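Local coordinates for DNA repair protein RecN (Deinococcus radiodurans, PDB 4ABY), which probably binds and hydrolyses ATP through its SMC-like head domain and may take part in recombinational repair of damaged DNA, at residues A[359-365]-A[389-393]. Sequence-based numbering, arbitrary orientation.
Sequences AARAHHH and RLEEI
The backbone oxygen of Ala359 takes two donors: the N of Ala362, closing a type I turn, and NH2 of Arg389, 3.3 Å from Ala359 O and in its carbonyl plane on a lone pair. The same NH2 gives a second, shorter bond to Ala362 O at 2.6 Å, fairly straight at the hydrogen but tilted from that carbonyl plane. Both acceptors lie close to the guanidinium plane, so one nitrogen ties together the first and last residues of the turn. Arg389 arrives there fully stretched, CG anti to the backbone N (chi1 179°) and the chain extended to NE. His365 CB rests over one face of the guanidinium, 3.7 Å from NE of Arg389, and the imidazole and guanidinium planes stand 82° apart. CG of Arg389 and CG of Glu392 both approach this ring obliquely, the latter 3.6 Å from His365 NE2, whose hydrogen-bond partner is Thr66. The Glu392 carboxylate turns instead to Arg395 in a salt bridge. At the ring's edge, CD1 of Ile393 lies 3.6 Å from His365 CE1 and also meets CB of Ala359 at 3.7 Å. With only an alanine at Arg389, the turn would probably lose the donor its two carbonyls share, Ala359 O keeping the N of Ala362, and His365 CB would lose the guanidinium it rests on. The contact thus fastens helix 387-398 to the turn between helix 356-359 and strand 364-373, which runs parallel to strand 62-67 in the mixed sheet of the P-loop ATPase head; Leu413 of helix 403-413 packs on Ala360 and Arg389.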
loop_
_atom_site.group_PDB
_atom_site.type_symbol
_atom_site.label_atom_id
_atom_site.label_comp_id
_atom_site.label_asym_id
_atom_site.label_seq_id
_atom_site.Cartn_x
_atom_site.Cartn_y
_atom_site.Cartn_z
ATOM N N ALA A 359 -6.673 -17.305 2.483
ATOM C CA ALA A 359 -6.318 -18.020 1.259
ATOM C C ALA A 359 -7.554 -18.411 0.458
ATOM O O ALA A 359 -7.585 -18.269 -0.763
ATOM C CB ALA A 359 -5.493 -19.249 1.586
ATOM N N ALA A 360 -8.572 -18.895 1.160
ATOM C CA ALA A 360 -9.773 -19.425 0.521
ATOM C C ALA A 360 -10.548 -18.390 -0.297
ATOM O O ALA A 360 -11.417 -18.749 -1.090
ATOM C CB ALA A 360 -10.677 -20.060 1.560
ATOM N N ARG A 361 -10.240 -17.111 -0.105
ATOM C CA ARG A 361 -10.958 -16.050 -0.802
ATOM C C ARG A 361 -10.196 -15.547 -2.020
ATOM O O ARG A 361 -10.645 -14.631 -2.708
ATOM C CB ARG A 361 -11.250 -14.888 0.146
ATOM C CG ARG A 361 -12.109 -15.271 1.331
ATOM C CD ARG A 361 -13.504 -15.664 0.885
ATOM N NE ARG A 361 -14.184 -14.550 0.233
ATOM C CZ ARG A 361 -14.812 -13.576 0.887
ATOM N NH1 ARG A 361 -14.847 -13.576 2.216
ATOM N NH2 ARG A 361 -15.402 -12.596 0.212
ATOM N N ALA A 362 -9.046 -16.151 -2.292
ATOM C CA ALA A 362 -8.201 -15.700 -3.390
ATOM C C ALA A 362 -8.791 -16.074 -4.745
ATOM O O ALA A 362 -9.456 -17.100 -4.876
ATOM C CB ALA A 362 -6.804 -16.277 -3.244
ATOM N N HIS A 363 -8.550 -15.236 -5.750
ATOM C CA HIS A 363 -8.911 -15.579 -7.119
ATOM C C HIS A 363 -7.877 -16.544 -7.661
ATOM O O HIS A 363 -8.138 -17.300 -8.596
ATOM C CB HIS A 363 -8.951 -14.340 -8.002
ATOM C CG HIS A 363 -10.023 -13.371 -7.628
ATOM N ND1 HIS A 363 -9.880 -12.470 -6.597
ATOM C CD2 HIS A 363 -11.253 -13.158 -8.150
ATOM C CE1 HIS A 363 -10.979 -11.744 -6.497
ATOM N NE2 HIS A 363 -11.827 -12.140 -7.429
ATOM N N HIS A 364 -6.694 -16.503 -7.063
ATOM C CA HIS A 364 -5.614 -17.380 -7.454
ATOM C C HIS A 364 -4.836 -17.757 -6.214
ATOM O O HIS A 364 -4.405 -16.892 -5.457
ATOM C CB HIS A 364 -4.715 -16.689 -8.476
ATOM C CG HIS A 364 -5.446 -16.225 -9.698
ATOM N ND1 HIS A 364 -5.611 -17.019 -10.812
ATOM C CD2 HIS A 364 -6.073 -15.056 -9.971
ATOM C CE1 HIS A 364 -6.301 -16.355 -11.723
ATOM N NE2 HIS A 364 -6.592 -15.162 -11.238
ATOM N N HIS A 365 -4.683 -19.055 -5.994
ATOM C CA HIS A 365 -3.985 -19.545 -4.820
ATOM C C HIS A 365 -2.632 -20.104 -5.241
ATOM O O HIS A 365 -2.549 -21.141 -5.899
ATOM C CB HIS A 365 -4.821 -20.613 -4.115
ATOM C CG HIS A 365 -4.268 -21.048 -2.793
ATOM N ND1 HIS A 365 -5.072 -21.375 -1.723
ATOM C CD2 HIS A 365 -2.992 -21.210 -2.370
ATOM C CE1 HIS A 365 -4.313 -21.722 -0.698
ATOM N NE2 HIS A 365 -3.048 -21.630 -1.064
ATOM N N ARG A 389 -6.085 -27.199 -4.397
ATOM C CA ARG A 389 -6.263 -26.023 -3.570
ATOM C C ARG A 389 -7.062 -26.382 -2.329
ATOM O O ARG A 389 -6.664 -26.075 -1.209
ATOM C CB ARG A 389 -6.994 -24.945 -4.360
ATOM C CG ARG A 389 -7.256 -23.698 -3.570
ATOM C CD ARG A 389 -8.288 -22.840 -4.258
ATOM N NE ARG A 389 -8.401 -21.539 -3.615
ATOM C CZ ARG A 389 -8.915 -20.467 -4.205
ATOM N NH1 ARG A 389 -9.360 -20.548 -5.452
ATOM N NH2 ARG A 389 -8.975 -19.316 -3.549
ATOM N N LEU A 390 -8.200 -27.032 -2.541
ATOM C CA LEU A 390 -9.041 -27.486 -1.445
ATOM C C LEU A 390 -8.201 -28.270 -0.452
ATOM O O LEU A 390 -8.373 -28.145 0.758
ATOM C CB LEU A 390 -10.167 -28.368 -1.977
ATOM C CG LEU A 390 -11.062 -29.036 -0.935
ATOM C CD1 LEU A 390 -11.894 -27.999 -0.209
ATOM C CD2 LEU A 390 -11.958 -30.063 -1.596
ATOM N N GLU A 391 -7.304 -29.078 -0.938
ATOM C CA GLU A 391 -6.417 -29.809 -0.085
ATOM C C GLU A 391 -5.555 -28.905 0.723
ATOM O O GLU A 391 -5.348 -29.141 1.861
ATOM C CB GLU A 391 -5.507 -30.631 -0.952
ATOM C CG GLU A 391 -5.691 -32.089 -0.818
ATOM C CD GLU A 391 -4.471 -32.824 -1.224
ATOM O OE1 GLU A 391 -3.487 -32.166 -1.572
ATOM O OE2 GLU A 391 -4.486 -34.058 -1.198
ATOM N N GLU A 392 -5.024 -27.868 0.110
ATOM C CA GLU A 392 -4.143 -26.923 0.789
ATOM C C GLU A 392 -4.864 -26.192 1.916
ATOM O O GLU A 392 -4.345 -26.079 3.026
ATOM C CB GLU A 392 -3.569 -25.917 -0.210
ATOM C CG GLU A 392 -2.614 -24.899 0.398
ATOM C CD GLU A 392 -1.289 -25.507 0.831
ATOM O OE1 GLU A 392 -1.120 -26.741 0.693
ATOM O OE2 GLU A 392 -0.416 -24.745 1.308
ATOM N N ILE A 393 -6.063 -25.699 1.625
ATOM C CA ILE A 393 -6.859 -24.999 2.621
ATOM C C ILE A 393 -7.053 -25.871 3.852
ATOM O O ILE A 393 -6.918 -25.405 4.979
ATOM C CB ILE A 393 -8.235 -24.608 2.069
ATOM C CG1 ILE A 393 -8.073 -23.702 0.855
ATOM C CG2 ILE A 393 -9.051 -23.912 3.141
ATOM C CD1 ILE A 393 -7.274 -22.449 1.148
#